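Alpha-11 giardin (Giardia intestinalis, PDB 2II2) is a calcium-binding annexin that probably attaches to acidic phospholipids and may take part in the parasite's cytoskeleton and its adhesion to the intestinal mucosa. Local coordinates at residues E12-L17 against D46-E51; E24-T29 against D67-G72; A79-I84 against K117-N122; R258-F263 against D300-F305. All blocks are in the same frame, centred on the assembly; numbering follows the deposited sequence.

Interaction 1: E12-L17 against D46-E51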
# COMPACT_ATOMS: atom_id res chain seq x y z
N GLU A 12 1.29 19.63 24.39
CA GLU A 12 2.37 19.89 23.43
C GLU A 12 1.88 19.74 21.99
O GLU A 12 2.06 20.64 21.15
CB GLU A 12 3.54 18.94 23.70
CG GLU A 12 4.73 19.12 22.77
CD GLU A 12 5.83 18.10 23.00
OE1 GLU A 12 5.62 17.09 23.71
OE2 GLU A 12 6.92 18.31 22.43
N VAL A 13 1.25 18.61 21.70
CA VAL A 13 0.78 18.40 20.34
C VAL A 13 -0.46 19.24 19.98
O VAL A 13 -0.63 19.62 18.84
CB VAL A 13 0.57 16.91 19.98
CG1 VAL A 13 -0.65 16.30 20.72
CG2 VAL A 13 0.44 16.72 18.47
N LYS A 14 -1.29 19.55 20.98
CA LYS A 14 -2.44 20.40 20.71
C LYS A 14 -1.93 21.75 20.21
O LYS A 14 -2.44 22.32 19.24
CB LYS A 14 -3.33 20.54 21.95
CG LYS A 14 -4.60 21.32 21.70
CD LYS A 14 -5.50 21.24 22.92
CE LYS A 14 -6.87 21.86 22.72
NZ LYS A 14 -6.81 23.36 22.72
N ALA A 15 -0.87 22.25 20.87
CA ALA A 15 -0.30 23.53 20.47
C ALA A 15 0.37 23.48 19.09
O ALA A 15 0.28 24.44 18.30
CB ALA A 15 0.69 24.01 21.52
N ILE A 16 1.08 22.38 18.81
CA ILE A 16 1.68 22.18 17.48
C ILE A 16 0.61 22.25 16.40
O ILE A 16 0.78 22.91 15.37
CB ILE A 16 2.41 20.83 17.44
CG1 ILE A 16 3.71 20.89 18.23
CG2 ILE A 16 2.72 20.41 16.01
CD1 ILE A 16 4.37 19.54 18.46
N LEU A 17 -0.50 21.55 16.65
CA LEU A 17 -1.57 21.51 15.68
C LEU A 17 -2.25 22.88 15.51
O LEU A 17 -2.50 23.33 14.36
CB LEU A 17 -2.56 20.40 16.05
CG LEU A 17 -2.02 18.97 15.87
CD1 LEU A 17 -2.97 17.94 16.50
CD2 LEU A 17 -1.74 18.61 14.41
N ASP A 46 -9.73 11.96 25.84
CA ASP A 46 -10.22 12.03 27.23
C ASP A 46 -9.94 13.39 27.84
O ASP A 46 -10.80 13.97 28.50
CB ASP A 46 -9.59 10.95 28.10
CG ASP A 46 -10.11 10.99 29.54
OD1 ASP A 46 -11.30 10.66 29.75
OD2 ASP A 46 -9.31 11.38 30.41
N THR A 47 -8.74 13.90 27.61
CA THR A 47 -8.31 15.17 28.22
C THR A 47 -8.92 16.40 27.53
O THR A 47 -9.39 17.33 28.20
CB THR A 47 -6.76 15.26 28.19
OG1 THR A 47 -6.21 14.22 29.00
CG2 THR A 47 -6.25 16.61 28.66
N THR A 48 -8.93 16.39 26.19
CA THR A 48 -9.27 17.60 25.45
C THR A 48 -10.69 17.65 24.95
O THR A 48 -11.17 18.71 24.57
CB THR A 48 -8.38 17.77 24.20
OG1 THR A 48 -8.74 16.77 23.23
CG2 THR A 48 -6.88 17.65 24.59
N GLY A 49 -11.35 16.50 24.89
CA GLY A 49 -12.68 16.40 24.29
C GLY A 49 -12.68 16.27 22.76
O GLY A 49 -13.74 16.20 22.14
N LEU A 50 -11.49 16.25 22.15
CA LEU A 50 -11.32 16.24 20.70
C LEU A 50 -10.78 14.89 20.26
O LEU A 50 -9.80 14.40 20.82
CB LEU A 50 -10.33 17.32 20.27
CG LEU A 50 -10.63 18.75 20.73
CD1 LEU A 50 -9.40 19.65 20.66
CD2 LEU A 50 -11.80 19.33 19.97
N GLU A 51 -11.44 14.29 19.28
CA GLU A 51 -10.89 13.13 18.61
C GLU A 51 -9.64 13.51 17.82
O GLU A 51 -9.66 14.45 17.04
CB GLU A 51 -11.96 12.50 17.71
CG GLU A 51 -11.63 11.08 17.26
CD GLU A 51 -10.80 11.03 15.98
OE1 GLU A 51 -11.19 11.67 15.00
OE2 GLU A 51 -9.77 10.32 15.93

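Interaction 2: E24-T29 against D67-G72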
# COMPACT_ATOMS: atom_id res chain seq x y z
N GLU A 24 7.26 20.64 13.24
CA GLU A 24 7.28 20.10 14.59
C GLU A 24 6.37 18.89 14.75
O GLU A 24 6.62 18.03 15.61
CB GLU A 24 6.96 21.18 15.61
CG GLU A 24 7.57 20.81 16.92
CD GLU A 24 7.51 21.89 17.97
OE1 GLU A 24 7.25 23.08 17.63
OE2 GLU A 24 7.73 21.52 19.13
N LEU A 25 5.30 18.80 13.95
CA LEU A 25 4.45 17.62 14.03
C LEU A 25 5.22 16.37 13.63
O LEU A 25 5.02 15.29 14.20
CB LEU A 25 3.18 17.81 13.21
CG LEU A 25 2.19 16.65 13.24
CD1 LEU A 25 1.69 16.39 14.66
CD2 LEU A 25 1.03 16.89 12.30
N VAL A 26 6.11 16.52 12.65
CA VAL A 26 6.94 15.38 12.25
C VAL A 26 7.83 14.89 13.40
O VAL A 26 7.86 13.70 13.71
CB VAL A 26 7.81 15.72 11.03
CG1 VAL A 26 8.79 14.63 10.68
CG2 VAL A 26 6.93 16.01 9.81
N THR A 27 8.55 15.81 14.02
CA THR A 27 9.45 15.42 15.09
C THR A 27 8.68 14.88 16.30
O THR A 27 9.12 13.93 16.96
CB THR A 27 10.40 16.56 15.46
OG1 THR A 27 9.65 17.67 15.94
CG2 THR A 27 11.19 16.97 14.26
N PHE A 28 7.54 15.50 16.61
CA PHE A 28 6.69 14.98 17.68
C PHE A 28 6.26 13.53 17.43
O PHE A 28 6.31 12.66 18.32
CB PHE A 28 5.46 15.88 17.89
CG PHE A 28 4.52 15.37 18.95
CD1 PHE A 28 4.71 15.71 20.29
CD2 PHE A 28 3.49 14.52 18.62
CE1 PHE A 28 3.85 15.22 21.26
CE2 PHE A 28 2.64 14.01 19.58
CZ PHE A 28 2.83 14.36 20.91
N THR A 29 5.82 13.28 16.20
CA THR A 29 5.30 11.97 15.84
C THR A 29 6.38 10.90 15.96
O THR A 29 6.09 9.77 16.30
CB THR A 29 4.68 12.01 14.45
OG1 THR A 29 3.58 12.93 14.47
CG2 THR A 29 4.15 10.65 14.01
N ASP A 67 -2.48 13.42 4.59
CA ASP A 67 -2.79 12.01 4.37
C ASP A 67 -1.83 11.10 5.12
O ASP A 67 -2.24 10.16 5.76
CB ASP A 67 -2.67 11.62 2.89
CG ASP A 67 -3.80 12.12 2.03
OD1 ASP A 67 -4.84 12.57 2.56
OD2 ASP A 67 -3.63 12.05 0.79
N VAL A 68 -0.52 11.36 4.98
CA VAL A 68 0.45 10.46 5.61
C VAL A 68 0.33 10.52 7.13
O VAL A 68 0.46 9.51 7.83
CB VAL A 68 1.90 10.71 5.10
CG1 VAL A 68 2.51 11.98 5.68
CG2 VAL A 68 2.76 9.50 5.46
N MET A 69 0.06 11.70 7.66
CA MET A 69 -0.12 11.86 9.10
C MET A 69 -1.41 11.20 9.61
O MET A 69 -1.41 10.50 10.65
CB MET A 69 -0.08 13.34 9.47
CG MET A 69 1.28 13.94 9.57
SD MET A 69 2.14 13.20 10.99
CE MET A 69 3.79 13.89 10.83
N ALA A 70 -2.51 11.44 8.89
CA ALA A 70 -3.78 10.86 9.30
C ALA A 70 -3.81 9.35 9.21
O ALA A 70 -4.39 8.70 10.07
CB ALA A 70 -4.94 11.47 8.53
N LEU A 71 -3.18 8.81 8.16
CA LEU A 71 -3.08 7.37 8.05
C LEU A 71 -2.09 6.80 9.07
O LEU A 71 -2.40 5.81 9.76
CB LEU A 71 -2.67 6.96 6.63
CG LEU A 71 -3.70 7.18 5.51
CD1 LEU A 71 -3.07 6.83 4.17
CD2 LEU A 71 -5.00 6.37 5.73
N GLY A 72 -0.93 7.44 9.18
CA GLY A 72 0.12 6.94 10.06
C GLY A 72 -0.28 6.97 11.54
O GLY A 72 0.09 6.08 12.30

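Interaction 3: A79-I84 against K117-N122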
# COMPACT_ATOMS: atom_id res chain seq x y z
N ALA A 79 -7.24 2.41 9.05
CA ALA A 79 -6.65 3.10 7.91
C ALA A 79 -7.00 2.38 6.60
O ALA A 79 -7.38 3.01 5.61
CB ALA A 79 -5.14 3.20 8.08
N ARG A 80 -6.86 1.06 6.59
CA ARG A 80 -7.20 0.28 5.40
C ARG A 80 -8.67 0.44 5.02
O ARG A 80 -8.98 0.59 3.82
CB ARG A 80 -6.89 -1.20 5.63
CG ARG A 80 -5.39 -1.52 5.70
CD ARG A 80 -5.21 -3.01 5.78
NE ARG A 80 -3.87 -3.35 6.27
CZ ARG A 80 -2.94 -4.02 5.59
NH1 ARG A 80 -3.15 -4.47 4.36
NH2 ARG A 80 -1.78 -4.24 6.18
N VAL A 81 -9.57 0.38 6.00
CA VAL A 81 -10.99 0.58 5.70
C VAL A 81 -11.20 1.95 5.05
O VAL A 81 -11.90 2.07 4.02
CB VAL A 81 -11.84 0.45 6.98
CG1 VAL A 81 -13.28 0.93 6.74
CG2 VAL A 81 -11.83 -0.99 7.49
N ASN A 82 -10.59 2.98 5.62
CA ASN A 82 -10.74 4.33 5.07
C ASN A 82 -10.22 4.43 3.64
O ASN A 82 -10.85 5.05 2.78
CB ASN A 82 -10.13 5.39 6.00
CG ASN A 82 -10.83 5.42 7.34
OD1 ASN A 82 -11.96 4.95 7.47
ND2 ASN A 82 -10.15 5.93 8.34
N VAL A 83 -9.09 3.80 3.37
CA VAL A 83 -8.51 3.81 2.03
C VAL A 83 -9.45 3.13 1.04
O VAL A 83 -9.65 3.64 -0.07
CB VAL A 83 -7.12 3.11 2.05
CG1 VAL A 83 -6.65 2.83 0.62
CG2 VAL A 83 -6.10 3.96 2.80
N ILE A 84 -10.02 1.97 1.38
CA ILE A 84 -10.95 1.29 0.45
C ILE A 84 -12.16 2.15 0.17
O ILE A 84 -12.56 2.31 -0.98
CB ILE A 84 -11.45 -0.09 0.97
CG1 ILE A 84 -10.28 -1.06 1.08
CG2 ILE A 84 -12.55 -0.67 0.07
CD1 ILE A 84 -9.63 -1.40 -0.24
N LYS A 117 -17.17 -4.44 7.39
CA LYS A 117 -18.58 -4.78 7.65
C LYS A 117 -19.12 -3.99 8.84
O LYS A 117 -20.22 -3.47 8.78
CB LYS A 117 -18.73 -6.29 7.88
CG LYS A 117 -20.14 -6.79 8.27
CD LYS A 117 -21.21 -6.37 7.30
CE LYS A 117 -22.53 -7.11 7.61
NZ LYS A 117 -22.60 -8.47 7.01
N GLU A 118 -18.34 -3.89 9.91
CA GLU A 118 -18.77 -3.14 11.10
C GLU A 118 -18.94 -1.66 10.75
O GLU A 118 -19.89 -1.02 11.21
CB GLU A 118 -17.78 -3.33 12.26
CG GLU A 118 -18.12 -2.55 13.54
CD GLU A 118 -19.40 -3.01 14.22
OE1 GLU A 118 -19.75 -4.21 14.12
OE2 GLU A 118 -20.06 -2.17 14.87
N LYS A 119 -18.05 -1.11 9.92
CA LYS A 119 -18.08 0.32 9.62
C LYS A 119 -19.18 0.69 8.63
O LYS A 119 -19.89 1.69 8.81
CB LYS A 119 -16.72 0.78 9.08
CG LYS A 119 -16.72 2.24 8.61
CD LYS A 119 -15.44 2.96 9.00
CE LYS A 119 -15.55 4.47 8.77
NZ LYS A 119 -16.71 5.11 9.47
N THR A 120 -19.31 -0.10 7.57
CA THR A 120 -20.16 0.24 6.44
C THR A 120 -21.51 -0.46 6.46
O THR A 120 -22.42 -0.04 5.76
CB THR A 120 -19.49 -0.11 5.07
OG1 THR A 120 -19.51 -1.53 4.88
CG2 THR A 120 -18.07 0.42 5.00
N GLY A 121 -21.61 -1.54 7.24
CA GLY A 121 -22.80 -2.40 7.22
C GLY A 121 -22.88 -3.35 6.04
O GLY A 121 -23.83 -4.14 5.94
N ASN A 122 -21.90 -3.27 5.13
CA ASN A 122 -21.82 -4.14 3.97
C ASN A 122 -20.60 -5.04 4.04
O ASN A 122 -19.55 -4.61 4.52
CB ASN A 122 -21.73 -3.32 2.69
CG ASN A 122 -22.96 -2.48 2.44
OD1 ASN A 122 -23.87 -2.42 3.27
ND2 ASN A 122 -22.98 -1.81 1.31

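Interaction 4: R258-F263 against D300-F305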
# COMPACT_ATOMS: atom_id res chain seq x y z
N ARG A 258 0.14 7.15 1.04
CA ARG A 258 -0.63 5.98 1.44
C ARG A 258 0.25 4.78 1.79
O ARG A 258 0.04 4.13 2.82
CB ARG A 258 -1.60 5.62 0.33
CG ARG A 258 -2.38 4.37 0.60
CD ARG A 258 -3.34 4.00 -0.53
NE ARG A 258 -2.67 3.72 -1.79
CZ ARG A 258 -2.76 4.46 -2.89
NH1 ARG A 258 -3.42 5.62 -2.91
NH2 ARG A 258 -2.15 4.03 -3.97
N ILE A 259 1.20 4.48 0.91
CA ILE A 259 2.11 3.36 1.12
C ILE A 259 2.87 3.55 2.43
O ILE A 259 3.01 2.61 3.23
CB ILE A 259 3.05 3.23 -0.08
CG1 ILE A 259 2.25 2.86 -1.33
CG2 ILE A 259 4.14 2.21 0.21
CD1 ILE A 259 2.96 3.21 -2.64
N THR A 260 3.39 4.76 2.66
CA THR A 260 4.09 5.04 3.90
C THR A 260 3.17 4.89 5.12
O THR A 260 3.52 4.25 6.09
CB THR A 260 4.65 6.48 3.85
OG1 THR A 260 5.58 6.59 2.77
CG2 THR A 260 5.34 6.86 5.12
N GLY A 261 2.00 5.52 5.06
CA GLY A 261 1.09 5.48 6.19
C GLY A 261 0.68 4.07 6.56
O GLY A 261 0.60 3.72 7.75
N LEU A 262 0.37 3.27 5.55
CA LEU A 262 -0.06 1.90 5.81
C LEU A 262 1.04 0.91 6.25
O LEU A 262 0.81 0.02 7.07
CB LEU A 262 -0.76 1.30 4.59
CG LEU A 262 -2.08 1.94 4.14
CD1 LEU A 262 -2.59 1.28 2.86
CD2 LEU A 262 -3.10 1.75 5.26
N PHE A 263 2.24 1.07 5.66
CA PHE A 263 3.20 -0.03 5.72
C PHE A 263 4.53 0.30 6.40
O PHE A 263 5.36 -0.61 6.51
CB PHE A 263 3.45 -0.57 4.33
CG PHE A 263 2.21 -1.02 3.61
CD1 PHE A 263 1.36 -1.95 4.18
CD2 PHE A 263 1.89 -0.49 2.36
CE1 PHE A 263 0.20 -2.35 3.52
CE2 PHE A 263 0.74 -0.91 1.69
CZ PHE A 263 -0.10 -1.83 2.26
N ASP A 300 9.97 15.08 4.70
CA ASP A 300 10.42 14.88 6.06
C ASP A 300 9.51 13.94 6.85
O ASP A 300 10.00 13.11 7.62
CB ASP A 300 10.55 16.22 6.76
CG ASP A 300 11.76 17.01 6.27
OD1 ASP A 300 12.77 16.41 5.86
OD2 ASP A 300 11.68 18.26 6.27
N ALA A 301 8.21 14.04 6.62
CA ALA A 301 7.29 13.09 7.23
C ALA A 301 7.59 11.66 6.78
O ALA A 301 7.56 10.73 7.58
CB ALA A 301 5.85 13.45 6.91
N CYS A 302 7.81 11.51 5.48
CA CYS A 302 8.06 10.22 4.87
C CYS A 302 9.34 9.60 5.45
O CYS A 302 9.35 8.44 5.86
CB CYS A 302 8.16 10.40 3.36
SG CYS A 302 8.37 8.86 2.43
N LEU A 303 10.43 10.37 5.48
CA LEU A 303 11.68 9.87 6.08
C LEU A 303 11.49 9.44 7.54
O LEU A 303 11.99 8.40 7.99
CB LEU A 303 12.77 10.93 5.96
CG LEU A 303 13.28 11.23 4.56
CD1 LEU A 303 14.13 12.49 4.63
CD2 LEU A 303 14.08 10.08 3.91
N MET A 304 10.77 10.27 8.29
CA MET A 304 10.49 9.95 9.68
C MET A 304 9.73 8.64 9.80
O MET A 304 10.11 7.79 10.62
CB MET A 304 9.77 11.12 10.37
CG MET A 304 9.39 10.89 11.82
SD MET A 304 7.88 9.92 12.08
CE MET A 304 6.65 10.99 11.30
N PHE A 305 8.66 8.47 9.03
CA PHE A 305 7.87 7.26 9.19
C PHE A 305 8.66 5.99 8.80
O PHE A 305 8.42 4.92 9.38
CB PHE A 305 6.56 7.33 8.41
CG PHE A 305 5.45 8.05 9.13
CD1 PHE A 305 4.82 9.16 8.54
CD2 PHE A 305 4.96 7.57 10.34
CE1 PHE A 305 3.77 9.81 9.20
CE2 PHE A 305 3.93 8.22 11.02
CZ PHE A 305 3.31 9.34 10.43

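Interaction 1: E12-L17 against D46-E51
Lys14 of helix 9-18 lays its aliphatic chain against Thr48 and Leu50, the two residues on either side of Gly49, where helix 34-48 of this all-helical annexin fold comes to its end. The contact is small, with 88 Å² buried in all, and it lies at the surface of the protein. Between the two segments there is only van der Waals packing. CD of Lys14 lies 4.2 Å from CG2 of Thr48, the two side chains running past each other in opposite directions. One carbon further out, Lys14 CE meets Leu50 CD1 at 3.9 Å, and here the chains cross at about a right angle. The lysine can span both because it is fully extended as far as CE, with CG anti to the backbone N (chi1 -175°). A bend at chi4 (-74°) then turns the amino group aside. NZ takes part in a salt bridge with Glu18, one turn further along its own helix, so the charge is met locally while the methylenes do the packing. Below, Phe44 touches both Lys14 and Leu50, while Val13 touches Phe52 and Leu17 touches Phe55.

No hydrogen bond crosses the contact; in segment 46-51 polar groups shape the helix end. Gly49 leaves the helix with positive phi, and Glu51 is the N-cap of helix 52-59, its carboxylate accepting from the backbone N atoms of Ile53 and Ala54. Spanning Gly49 is an ST turn: the hydroxyl of Thr48, also hydrogen-bonded to Phe44 O, accepts from Leu50 N, with Thr48 OG1 to Leu50 N measuring 3.0 Å at an N-H...O angle of 155°.

Interaction 2: E24-T29 against D67-G72
Met69 reaches out of helix 64-73 and sets its methyl group among Leu25, Val26 and Thr29 of helix 22-29. The two short helical segments run nearly parallel, at 24°, but their axes come no closer than 12.0 Å, so it is this one long side chain that bridges them. The chain is bent at chi2 (-67°) and straight beyond it, which carries SD and CE up to the other helix. CE is the tightly packed part. It lies 3.8 Å from Val26 CA, practically on the backbone, and 3.9 Å from Val26 CG2, the two side chains crossing at about a right angle. Leu25 meets the methionine tip to tip, with its CG 4.0 Å from Met69 CE, while its CD2 reaches back to the CG methylene.

Thr29 brings a hydroxyl into this buried, mostly apolar spot: OG1 is 3.8 Å from Met69 SD, a plain contact. That oxygen is held by two hydrogen bonds: it donates to Leu25 O over 2.8 Å and also bonds with Trp73 NE1. Leu25 O in turn accepts from Thr29 OG1 and Thr29 N, which arrive from opposite faces of the carbonyl plane.

The solvent side is where Thr27, exposed with its CB turned away from helix 64-73, and, in part, Glu24 lie. The contact is part of the annexin helical core beside Ile60 and Glu66, which bind calcium in another structure of this protein; none is bound here. Around the contact, Leu56 of helix 52-59 touches both Leu25 and Met69, Ile16 of helix 9-18 backs Leu25, and helix 298-306 closes in on Val26 and Thr29 through Met304.

Interaction 3: A79-I84 against K117-N122
Val81 and Lys119 are the nearest backbone neighbours here, their CA atoms 8.1 Å apart, where the middle of helix 76-89 passes the C-terminal turn of helix 106-120. At that spacing the side chains must cover the distance, and Lys119 does most of it. Its CG is anti to the backbone N (chi1 174°), which aims the chain at the other helix; the chain bends at chi2, which leaves CD on Val81 CG1, and a turn at chi4 (56°) takes NZ away from helix 76-89. Val81 CG1 sits under the inner methylenes, 3.7 Å from Lys119 CD and 4.1 Å from Lys119 CG, the two side chains crossing at an oblique angle. Further out, Lys119 CE lies 3.8 Å from Asn82 OD1. This is a carbon-to-oxygen contact, not a hydrogen bond, the two side chains crossing at about a right angle.

The contact changes character from inside to outside. Val81 is buried and also packs on Leu112 and Ala115 of helix 106-120, whereas Lys119 is exposed, its methylenes lying over the valine methyl. Deeper still, Ile84 meets Tyr116, so the same two helices stay joined below the lysine.

Helix 106-120 finishes right beside this patch. Gly121 turns out of it with positive phi, and Thr120 OG1, itself hydrogen-bonded to Tyr116 O, accepts from Asn122 N over 3.0 Å at 158°. The result is a helix terminated by an ST turn and a glycine, set against the flank of another helix in the all-helical annexin fold.

Interaction 4: R258-F263 against D300-F305
Thr260 pushes its methyl group against the base of Phe305, with CG2 3.5 Å from the CB of that phenylalanine. Both helices involved, 249-263 and 298-306, belong to the alpha-11 giardin annexin domain, and this is a buried helix-to-helix contact about 11 Å from the centre of the chain (centre to centre). The backbones come close: Thr260 CA and Cys302 CA are 6.6 Å apart, a spacing that small side chains such as threonine and cysteine allow. Thr260 and Phe305 cross at about a right angle, and CG2 approaches the aromatic ring obliquely, 4.2 Å from Phe305 CD1. With CG2 anti to the backbone N (chi1 -61° for OG1), the methyl is turned to Phe305 and the hydroxyl to Cys302.

No hydrogen bond links the two segments. The hydroxyl of Thr260 is nevertheless satisfied: it bonds to Ala256 O, one turn back in its own helix, and to the indole NE1 of Trp306, the residue that follows Phe305. That second bond ties helix 249-263 to helix 298-306 just beyond the apolar contact.

Other helices pack around the contact. Phe240 of helix 232-244 touches both Thr260 and Cys302, while Val68 of helix 64-73 touches Thr260 and Ala301. The Phe305 ring also meets the ring of His264, with the planes at about 60°, and Met304 curls back so that its CE stands 3.6 Å above one face of Phe305, over the ring centre. Beside the methyl contact, Thr260 OG1 and Cys302 SG rest 3.6 Å apart.

Interactions 2 and 4 are core contacts, about 9 Å apart between centres, touching through Val68 and Phe305; interaction 1 is a surface contact and interaction 3 only partly buried. The four share no helix: they join eight different ones, though 9-18 and 22-29, and 64-73 and 76-89, are consecutive. In the outer pair a lysine supplies methylenes, and an ST turn with a glycine ends the helix. In the inner pair a threonine methyl or methionine packs, and the hydroxyls of Thr29 and Thr260 each bond to a carbonyl one turn back and to a tryptophan indole. Val13 and Phe28 join interactions 1 and 2, Leu71 and Val83 interactions 2 and 3, Ala79 and Leu262 interactions 3 and 4.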